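Local coordinates for protein Ral guanine nucleotide dissociation stimulator-like 2 (PDB 4JGW) that probably acts as a guanine nucleotide exchange factor for small G proteins and binds the GTP-bound forms of Rap1A and H-Ras in vitro, at residues Ala203-Leu206 / Ala207-Leu210; Ile295-Ala298 / Glu299-Leu303; Gln448-Leu451 / Gln452-Pro456. All blocks are in the same frame, centred on the assembly; numbering follows the deposited sequence.

Overall arrangement
All three contacts are local ones along helices of the Ras-GEF (CDC25-homology) part of the chain. Contact 1 lies on helix 203-219 and stands between the other two. Its centre is about 8 Å from that of contact 2, on helix 284-303, and about 14 Å from that of contact 3, on helix 445-453. Towards contact 2 the packing is close, with Ala207 CB 3.5 Å from Glu300 CB. Towards contact 3 a probable hydrogen bond joins Gln209 OE1 to Gln448 NE2 at 3.2 Å, and Leu206 CD2 packs on Trp450 CZ3 at 3.9 Å. Contacts 2 and 3 do not touch; their nearest atoms are about 8 Å apart.

Contact 1 (Ala203-Leu206 / Ala207-Leu210); sequences ADHL and AEQL
Asp204 and Glu208 face the same water across the first turns of alpha helix 203-219, in the Ras-GEF domain. The backbone bonds are the regular i to i+4 set. Ala207 N, Glu208 N, Gln209 N and Leu210 N donate to the carbonyl oxygens of Ala203, Asp204, His205 and Leu206. The last of these bonds is the shortest of the four, with Leu210 N 2.8 Å from Leu206 O. The bond from Gln209 N to His205 O is more bent, at 142° at the hydrogen. Gln209 N also makes a weak bond to Leu206 O.

The charged groups lie on the partly exposed side. The carboxylates of Asp204 and Glu208 are like charges, with OD2 of Asp204 4.5 Å from OE2 of Glu208. The water donates to both oxygens and probably eases their repulsion. The His205 ring runs alongside the Glu208 chain, and both point the same way. Glu208 OE1 sits at the ring edge, near its plane, 3.7 Å from His205 CD2. The ring and carboxylate planes are 54° apart. Among the polar groups, Gln209 is buried. Its OE1 accepts from Asn444 N, with Gln448 NE2 a probable second donor, and its NE2 bonds weakly to Arg442 O.

The apolar groups lie on the buried sides. Ala203 and Ala207 pack on helix 284-303, and Leu206 and Leu210 on helix 445-453.

The aliphatic part of Glu208 lies over the backbone of the preceding turn. With chi1 at -76°, CG stands beside the backbone N and comes 3.2 Å from Asp204 O.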
ATOM      1  N   ALA A 203      -3.374   5.602 -28.232  1.00 30.80           N
ATOM      2  CA  ALA A 203      -3.755   5.922 -26.853  1.00 30.80           C
ATOM      3  C   ALA A 203      -3.865   4.697 -25.951  1.00 30.81           C
ATOM      4  O   ALA A 203      -3.431   4.734 -24.800  1.00 30.87           O
ATOM      5  CB  ALA A 203      -5.047   6.715 -26.829  1.00 30.75           C
ATOM      6  N   ASP A 204      -4.445   3.620 -26.477  1.00 30.81           N
ATOM      7  CA  ASP A 204      -4.550   2.363 -25.737  1.00 30.82           C
ATOM      8  C   ASP A 204      -3.174   1.772 -25.431  1.00 30.68           C
ATOM      9  O   ASP A 204      -2.961   1.225 -24.349  1.00 30.88           O
ATOM     10  CB  ASP A 204      -5.444   1.351 -26.471  1.00 30.85           C
ATOM     11  CG  ASP A 204      -5.021   1.119 -27.915  1.00 31.06           C
ATOM     12  OD1 ASP A 204      -4.819   2.111 -28.653  1.00 30.98           O
ATOM     13  OD2 ASP A 204      -4.908  -0.060 -28.315  1.00 30.72           O
ATOM     14  N   HIS A 205      -2.240   1.911 -26.371  1.00 30.45           N
ATOM     15  CA  HIS A 205      -0.864   1.449 -26.171  1.00 30.24           C
ATOM     16  C   HIS A 205      -0.152   2.251 -25.085  1.00 29.85           C
ATOM     17  O   HIS A 205       0.577   1.688 -24.267  1.00 29.78           O
ATOM     18  CB  HIS A 205      -0.058   1.511 -27.474  1.00 30.25           C
ATOM     19  CG  HIS A 205      -0.482   0.510 -28.504  1.00 30.80           C
ATOM     20  ND1 HIS A 205      -0.227   0.677 -29.848  1.00 31.00           N
ATOM     21  CD2 HIS A 205      -1.145  -0.667 -28.391  1.00 31.16           C
ATOM     22  CE1 HIS A 205      -0.710  -0.353 -30.519  1.00 31.26           C
ATOM     23  NE2 HIS A 205      -1.273  -1.182 -29.658  1.00 31.59           N
ATOM     24  N   LEU A 206      -0.366   3.565 -25.091  1.00 29.50           N
ATOM     25  CA  LEU A 206       0.196   4.449 -24.075  1.00 29.28           C
ATOM     26  C   LEU A 206      -0.320   4.072 -22.689  1.00 29.25           C
ATOM     27  O   LEU A 206       0.462   3.942 -21.750  1.00 29.25           O
ATOM     28  CB  LEU A 206      -0.119   5.914 -24.395  1.00 29.16           C
ATOM     29  CG  LEU A 206       0.595   6.524 -25.605  1.00 28.95           C
ATOM     30  CD1 LEU A 206      -0.217   7.666 -26.210  1.00 28.35           C
ATOM     31  CD2 LEU A 206       2.008   6.981 -25.254  1.00 29.04           C
ATOM     32  N   ALA A 207      -1.631   3.872 -22.582  1.00 29.30           N
ATOM     33  CA  ALA A 207      -2.264   3.448 -21.334  1.00 29.55           C
ATOM     34  C   ALA A 207      -1.694   2.119 -20.836  1.00 29.60           C
ATOM     35  O   ALA A 207      -1.316   2.004 -19.668  1.00 29.46           O
ATOM     36  CB  ALA A 207      -3.769   3.352 -21.506  1.00 29.40           C
ATOM     37  N   GLU A 208      -1.618   1.136 -21.735  1.00 29.69           N
ATOM     38  CA  GLU A 208      -1.031  -0.174 -21.430  1.00 29.94           C
ATOM     39  C   GLU A 208       0.392  -0.056 -20.896  1.00 29.87           C
ATOM     40  O   GLU A 208       0.792  -0.787 -19.986  1.00 30.02           O
ATOM     41  CB  GLU A 208      -1.038  -1.070 -22.673  1.00 29.87           C
ATOM     42  CG  GLU A 208      -2.400  -1.647 -23.019  1.00 30.38           C
ATOM     43  CD  GLU A 208      -2.463  -2.241 -24.421  1.00 31.30           C
ATOM     44  OE1 GLU A 208      -1.409  -2.377 -25.083  1.00 32.08           O
ATOM     45  OE2 GLU A 208      -3.579  -2.574 -24.864  1.00 31.37           O
ATOM     46  N   GLN A 209       1.144   0.877 -21.468  1.00 29.83           N
ATOM     47  CA  GLN A 209       2.540   1.080 -21.119  1.00 29.82           C
ATOM     48  C   GLN A 209       2.686   1.831 -19.796  1.00 29.82           C
ATOM     49  O   GLN A 209       3.582   1.533 -19.004  1.00 29.84           O
ATOM     50  CB  GLN A 209       3.246   1.819 -22.256  1.00 29.83           C
ATOM     51  CG  GLN A 209       4.576   1.214 -22.688  1.00 30.01           C
ATOM     52  CD  GLN A 209       4.549  -0.303 -22.865  1.00 29.48           C
ATOM     53  OE1 GLN A 209       5.520  -0.972 -22.541  1.00 30.10           O
ATOM     54  NE2 GLN A 209       3.446  -0.843 -23.378  1.00 29.07           N
ATOM     55  N   LEU A 210       1.803   2.799 -19.563  1.00 29.80           N
ATOM     56  CA  LEU A 210       1.744   3.490 -18.277  1.00 29.88           C
ATOM     57  C   LEU A 210       1.338   2.519 -17.166  1.00 29.85           C
ATOM     58  O   LEU A 210       1.866   2.581 -16.059  1.00 29.71           O
ATOM     59  CB  LEU A 210       0.772   4.679 -18.331  1.00 29.78           C
ATOM     60  CG  LEU A 210       1.140   5.916 -19.160  1.00 29.81           C
ATOM     61  CD1 LEU A 210       0.019   6.937 -19.094  1.00 29.66           C
ATOM     62  CD2 LEU A 210       2.452   6.545 -18.701  1.00 30.22           C
TER
HETATM   63  O   HOH W   1      -5.021  -2.375 -26.947  1.00 34.35           O

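Contact 2 (Ile295-Ala298 / Glu299-Leu303); sequences IRVA and EECRL
Val297 and Cys301 form the packed side of the last turns of helix 284-303, in the Ras-GEF domain. Val297 CG1 meets Cys301 SG at 4.4 Å, and both residues are buried. The sulfur stands beside its own backbone N, with chi1 at -74°. This brings SG back over the preceding turn, 3.3 Å from Val297 O. Four i to i+4 backbone bonds join 295-298 to 299-302; in one of them Cys301 N donates to Val297 O at 2.9 Å.

The charged ends of Arg296 and Glu300 form the looser side, more open to solvent. The two chains run side by side and point the same way, but their charged atoms do not meet. Arg296 NE is 5.2 Å from Glu300 OE2, and the closest side-chain approach is Arg296 CD to Glu300 OE2 at 4.1 Å. The guanidinium and carboxylate planes are turned 68° apart. Any attraction between the charges is probably weak at this separation. Glu299 lies beside Arg302; the salt bridge modelled there is doubtful because Arg302 NH1 is placed too close.

Helix 203-219 packs against Arg296, Cys301 and the stem of Glu300. Helix 307-318 meets Ile295, Ala298 and Cys301, while helix 334-344 covers Ile295, Ala298 and Glu299.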
ATOM      1  N   ILE A 295      -6.760  13.069 -22.712  1.00 29.07           N
ATOM      2  CA  ILE A 295      -8.097  12.692 -22.249  1.00 29.10           C
ATOM      3  C   ILE A 295      -8.388  11.237 -22.624  1.00 29.15           C
ATOM      4  O   ILE A 295      -8.868  10.458 -21.796  1.00 29.20           O
ATOM      5  CB  ILE A 295      -9.198  13.636 -22.821  1.00 28.94           C
ATOM      6  CG1 ILE A 295      -9.151  15.001 -22.126  1.00 28.86           C
ATOM      7  CG2 ILE A 295     -10.588  13.022 -22.667  1.00 28.94           C
ATOM      8  CD1 ILE A 295      -9.910  16.106 -22.851  1.00 28.61           C
ATOM      9  N   ARG A 296      -8.080  10.884 -23.871  1.00 29.09           N
ATOM     10  CA  ARG A 296      -8.291   9.535 -24.379  1.00 29.12           C
ATOM     11  C   ARG A 296      -7.359   8.522 -23.709  1.00 29.25           C
ATOM     12  O   ARG A 296      -7.760   7.388 -23.447  1.00 29.39           O
ATOM     13  CB  ARG A 296      -8.133   9.510 -25.906  1.00 28.94           C
ATOM     14  CG  ARG A 296      -8.247   8.131 -26.555  1.00 28.66           C
ATOM     15  CD  ARG A 296      -9.610   7.475 -26.341  1.00 28.49           C
ATOM     16  NE  ARG A 296     -10.700   8.233 -26.949  1.00 28.54           N
ATOM     17  CZ  ARG A 296     -11.015   8.199 -28.242  1.00 28.11           C
ATOM     18  NH1 ARG A 296     -10.317   7.448 -29.086  1.00 28.27           N
ATOM     19  NH2 ARG A 296     -12.027   8.925 -28.691  1.00 27.70           N
ATOM     20  N   VAL A 297      -6.124   8.937 -23.437  1.00 29.42           N
ATOM     21  CA  VAL A 297      -5.168   8.103 -22.702  1.00 29.69           C
ATOM     22  C   VAL A 297      -5.687   7.815 -21.289  1.00 29.94           C
ATOM     23  O   VAL A 297      -5.593   6.683 -20.806  1.00 30.07           O
ATOM     24  CB  VAL A 297      -3.758   8.746 -22.652  1.00 29.48           C
ATOM     25  CG1 VAL A 297      -2.854   8.022 -21.652  1.00 29.37           C
ATOM     26  CG2 VAL A 297      -3.123   8.737 -24.033  1.00 29.58           C
ATOM     27  N   ALA A 298      -6.240   8.841 -20.645  1.00 30.16           N
ATOM     28  CA  ALA A 298      -6.851   8.698 -19.326  1.00 30.47           C
ATOM     29  C   ALA A 298      -8.038   7.747 -19.380  1.00 30.67           C
ATOM     30  O   ALA A 298      -8.227   6.935 -18.477  1.00 30.68           O
ATOM     31  CB  ALA A 298      -7.279  10.053 -18.784  1.00 30.45           C
ATOM     32  N   GLU A 299      -8.826   7.848 -20.448  1.00 31.08           N
ATOM     33  CA  GLU A 299      -9.967   6.962 -20.662  1.00 31.48           C
ATOM     34  C   GLU A 299      -9.534   5.502 -20.863  1.00 31.42           C
ATOM     35  O   GLU A 299     -10.164   4.586 -20.330  1.00 31.61           O
ATOM     36  CB  GLU A 299     -10.826   7.467 -21.830  1.00 31.59           C
ATOM     37  CG  GLU A 299     -12.037   6.603 -22.193  1.00 32.74           C
ATOM     38  CD  GLU A 299     -13.134   6.579 -21.130  1.00 34.39           C
ATOM     39  OE1 GLU A 299     -12.983   7.199 -20.053  1.00 35.28           O
ATOM     40  OE2 GLU A 299     -14.163   5.918 -21.375  1.00 35.36           O
ATOM     41  N   GLU A 300      -8.449   5.298 -21.607  1.00 31.32           N
ATOM     42  CA  GLU A 300      -7.913   3.950 -21.837  1.00 31.36           C
ATOM     43  C   GLU A 300      -7.285   3.351 -20.575  1.00 31.31           C
ATOM     44  O   GLU A 300      -7.303   2.131 -20.386  1.00 31.33           O
ATOM     45  CB  GLU A 300      -6.909   3.940 -22.993  1.00 31.25           C
ATOM     46  CG  GLU A 300      -7.500   4.292 -24.361  1.00 31.64           C
ATOM     47  CD  GLU A 300      -8.315   3.166 -24.990  1.00 32.14           C
ATOM     48  OE1 GLU A 300      -8.329   2.036 -24.452  1.00 32.33           O
ATOM     49  OE2 GLU A 300      -8.946   3.419 -26.037  1.00 32.23           O
ATOM     50  N   CYS A 301      -6.735   4.213 -19.720  1.00 31.17           N
ATOM     51  CA  CYS A 301      -6.253   3.805 -18.397  1.00 31.06           C
ATOM     52  C   CYS A 301      -7.400   3.302 -17.512  1.00 31.18           C
ATOM     53  O   CYS A 301      -7.239   2.324 -16.784  1.00 31.00           O
ATOM     54  CB  CYS A 301      -5.525   4.961 -17.700  1.00 31.03           C
ATOM     55  SG  CYS A 301      -3.873   5.335 -18.346  1.00 30.13           S
ATOM     56  N   ARG A 302      -8.548   3.974 -17.591  1.00 31.47           N
ATOM     57  CA  ARG A 302      -9.734   3.612 -16.815  1.00 31.78           C
ATOM     58  C   ARG A 302     -10.286   2.252 -17.231  1.00 31.83           C
ATOM     59  O   ARG A 302     -10.708   1.463 -16.382  1.00 31.80           O
ATOM     60  CB  ARG A 302     -10.819   4.680 -16.965  1.00 32.03           C
ATOM     61  CG  ARG A 302     -11.960   4.569 -15.958  1.00 32.79           C
ATOM     62  CD  ARG A 302     -13.163   5.389 -16.394  1.00 34.76           C
ATOM     63  NE  ARG A 302     -14.227   4.569 -16.970  1.00 36.91           N
ATOM     64  CZ  ARG A 302     -14.320   4.232 -18.253  1.00 37.90           C
ATOM     65  NH1 ARG A 302     -13.402   4.633 -19.120  1.00 39.19           N
ATOM     66  NH2 ARG A 302     -15.330   3.485 -18.673  1.00 38.31           N
ATOM     67  N   LEU A 303     -10.277   1.991 -18.538  1.00 31.86           N
ATOM     68  CA  LEU A 303     -10.725   0.711 -19.089  1.00 31.88           C
ATOM     69  C   LEU A 303      -9.812  -0.427 -18.643  1.00 31.89           C
ATOM     70  O   LEU A 303     -10.257  -1.567 -18.503  1.00 32.08           O
ATOM     71  CB  LEU A 303     -10.796   0.774 -20.621  1.00 31.90           C
ATOM     72  CG  LEU A 303     -11.850   1.702 -21.239  1.00 32.26           C
ATOM     73  CD1 LEU A 303     -11.488   2.065 -22.676  1.00 32.78           C
ATOM     74  CD2 LEU A 303     -13.249   1.089 -21.176  1.00 32.59           C
TER

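Contact 3 (Gln448-Leu451 / Gln452-Pro456); sequences QQWL and QGLQP
Across the end of helix 445-453, near the C-terminal end of the Ras-GEF domain, Gln452 N bonds to Gln448 O at 3.0 Å, while Gly453 N is shared between Gln449 O and, more weakly, Trp450 O. Leu454 is no longer helical, with psi at 129°, and its side chain folds back over the last turn.

Leu454 carries the side-chain contact. Its CD1 lies over one face of the Trp450 indole in a CH-pi contact. It is 3.8 Å from the centroid of the five-membered ring and offset toward the rim. The nearest ring atom is Trp450 NE1, 3.5 Å from Leu454 CD1. The other methyl, CD2, reaches the six-membered ring, 3.9 Å from Trp450 CH2. Leu454 CD2 also meets Leu451 CD2 at 4.1 Å. With CG anti to the backbone N, chi1 171°, the Trp450 indole lies where its face meets Leu454 CD1. On the exposed side, the extended Gln452 chain lies against the backbone of the preceding turn, its CG 3.2 Å from Gln448 O.

The Trp450 N-H points to another part of the chain and bonds to Asp194 O. The indole also packs on Val198. The chemistry is therefore divided. Leu454 covers the aromatic face, while the ring N-H satisfies a backbone carbonyl of the segment before helix 203-219. That bond and a backbone bond between Gly453 and Ala193 tie the C-terminal end of the helix to that segment.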
ATOM      1  N   GLN A 448       8.372   3.157 -24.086  1.00 43.86           N
ATOM      2  CA  GLN A 448       9.194   3.194 -22.875  1.00 44.00           C
ATOM      3  C   GLN A 448      10.378   4.151 -23.017  1.00 44.06           C
ATOM      4  O   GLN A 448      10.668   4.919 -22.098  1.00 44.14           O
ATOM      5  CB  GLN A 448       9.678   1.790 -22.490  1.00 43.97           C
ATOM      6  CG  GLN A 448       8.588   0.861 -21.947  1.00 44.08           C
ATOM      7  CD  GLN A 448       8.019   1.300 -20.601  1.00 44.33           C
ATOM      8  OE1 GLN A 448       8.677   1.994 -19.822  1.00 44.45           O
ATOM      9  NE2 GLN A 448       6.791   0.885 -20.322  1.00 44.40           N
ATOM     10  N   GLN A 449      11.045   4.108 -24.172  1.00 44.06           N
ATOM     11  CA  GLN A 449      12.173   4.999 -24.459  1.00 44.17           C
ATOM     12  C   GLN A 449      11.744   6.470 -24.482  1.00 43.99           C
ATOM     13  O   GLN A 449      12.474   7.339 -24.000  1.00 44.02           O
ATOM     14  CB  GLN A 449      12.860   4.612 -25.776  1.00 44.26           C
ATOM     15  CG  GLN A 449      14.190   5.327 -26.024  1.00 44.87           C
ATOM     16  CD  GLN A 449      14.968   4.766 -27.205  1.00 45.51           C
ATOM     17  OE1 GLN A 449      14.397   4.446 -28.251  1.00 45.84           O
ATOM     18  NE2 GLN A 449      16.282   4.652 -27.043  1.00 45.59           N
ATOM     19  N   TRP A 450      10.562   6.736 -25.037  1.00 43.81           N
ATOM     20  CA  TRP A 450       9.991   8.083 -25.047  1.00 43.71           C
ATOM     21  C   TRP A 450       9.682   8.579 -23.631  1.00 43.91           C
ATOM     22  O   TRP A 450       9.997   9.721 -23.287  1.00 43.92           O
ATOM     23  CB  TRP A 450       8.738   8.139 -25.930  1.00 43.47           C
ATOM     24  CG  TRP A 450       7.972   9.430 -25.809  1.00 42.80           C
ATOM     25  CD1 TRP A 450       8.308  10.638 -26.350  1.00 42.27           C
ATOM     26  CD2 TRP A 450       6.741   9.636 -25.100  1.00 42.09           C
ATOM     27  NE1 TRP A 450       7.366  11.584 -26.022  1.00 41.78           N
ATOM     28  CE2 TRP A 450       6.395  10.998 -25.254  1.00 41.81           C
ATOM     29  CE3 TRP A 450       5.902   8.803 -24.346  1.00 41.43           C
ATOM     30  CZ2 TRP A 450       5.241  11.547 -24.685  1.00 41.37           C
ATOM     31  CZ3 TRP A 450       4.753   9.351 -23.780  1.00 41.28           C
ATOM     32  CH2 TRP A 450       4.435  10.710 -23.954  1.00 41.24           C
ATOM     33  N   LEU A 451       9.075   7.713 -22.820  1.00 44.13           N
ATOM     34  CA  LEU A 451       8.758   8.026 -21.423  1.00 44.44           C
ATOM     35  C   LEU A 451      10.003   8.330 -20.589  1.00 44.73           C
ATOM     36  O   LEU A 451       9.970   9.191 -19.710  1.00 44.65           O
ATOM     37  CB  LEU A 451       7.960   6.886 -20.782  1.00 44.33           C
ATOM     38  CG  LEU A 451       6.486   6.745 -21.172  1.00 44.20           C
ATOM     39  CD1 LEU A 451       5.984   5.344 -20.868  1.00 44.18           C
ATOM     40  CD2 LEU A 451       5.624   7.793 -20.474  1.00 44.15           C
ATOM     41  N   GLN A 452      11.093   7.621 -20.880  1.00 45.22           N
ATOM     42  CA  GLN A 452      12.373   7.803 -20.192  1.00 45.67           C
ATOM     43  C   GLN A 452      13.066   9.116 -20.566  1.00 45.87           C
ATOM     44  O   GLN A 452      13.783   9.700 -19.752  1.00 45.89           O
ATOM     45  CB  GLN A 452      13.299   6.618 -20.482  1.00 45.77           C
ATOM     46  CG  GLN A 452      12.890   5.317 -19.794  1.00 46.37           C
ATOM     47  CD  GLN A 452      13.423   4.069 -20.488  1.00 47.29           C
ATOM     48  OE1 GLN A 452      13.958   4.134 -21.598  1.00 47.89           O
ATOM     49  NE2 GLN A 452      13.268   2.921 -19.834  1.00 47.30           N
ATOM     50  N   GLY A 453      12.849   9.572 -21.798  1.00 46.14           N
ATOM     51  CA  GLY A 453      13.471  10.800 -22.296  1.00 46.48           C
ATOM     52  C   GLY A 453      12.745  12.072 -21.892  1.00 46.71           C
ATOM     53  O   GLY A 453      13.249  13.177 -22.108  1.00 46.73           O
ATOM     54  N   LEU A 454      11.558  11.909 -21.311  1.00 46.94           N
ATOM     55  CA  LEU A 454      10.729  13.026 -20.867  1.00 47.19           C
ATOM     56  C   LEU A 454      11.355  13.788 -19.704  1.00 47.39           C
ATOM     57  O   LEU A 454      11.762  13.194 -18.704  1.00 47.45           O
ATOM     58  CB  LEU A 454       9.329  12.529 -20.484  1.00 47.16           C
ATOM     59  CG  LEU A 454       8.147  12.677 -21.452  1.00 47.01           C
ATOM     60  CD1 LEU A 454       8.554  12.751 -22.922  1.00 47.46           C
ATOM     61  CD2 LEU A 454       7.151  11.549 -21.230  1.00 47.17           C
ATOM     62  N   GLN A 455      11.429  15.108 -19.853  1.00 47.60           N
ATOM     63  CA  GLN A 455      11.936  15.989 -18.807  1.00 47.77           C
ATOM     64  C   GLN A 455      10.825  16.948 -18.375  1.00 47.74           C
ATOM     65  O   GLN A 455      10.671  18.029 -18.952  1.00 47.68           O
ATOM     66  CB  GLN A 455      13.183  16.744 -19.285  1.00 47.80           C
ATOM     67  CG  GLN A 455      14.401  15.843 -19.509  1.00 48.37           C
ATOM     68  CD  GLN A 455      15.563  16.540 -20.210  1.00 49.02           C
ATOM     69  OE1 GLN A 455      16.517  15.890 -20.637  1.00 49.30           O
ATOM     70  NE2 GLN A 455      15.486  17.863 -20.333  1.00 49.23           N
ATOM     71  N   PRO A 456      10.041  16.542 -17.358  1.00 47.77           N
ATOM     72  CA  PRO A 456       8.845  17.260 -16.915  1.00 47.89           C
ATOM     73  C   PRO A 456       9.146  18.631 -16.314  1.00 47.97           C
ATOM     74  O   PRO A 456      10.196  18.826 -15.700  1.00 47.94           O
ATOM     75  CB  PRO A 456       8.257  16.333 -15.847  1.00 47.93           C
ATOM     76  CG  PRO A 456       9.421  15.559 -15.339  1.00 47.89           C
ATOM     77  CD  PRO A 456      10.304  15.352 -16.527  1.00 47.75           C
TER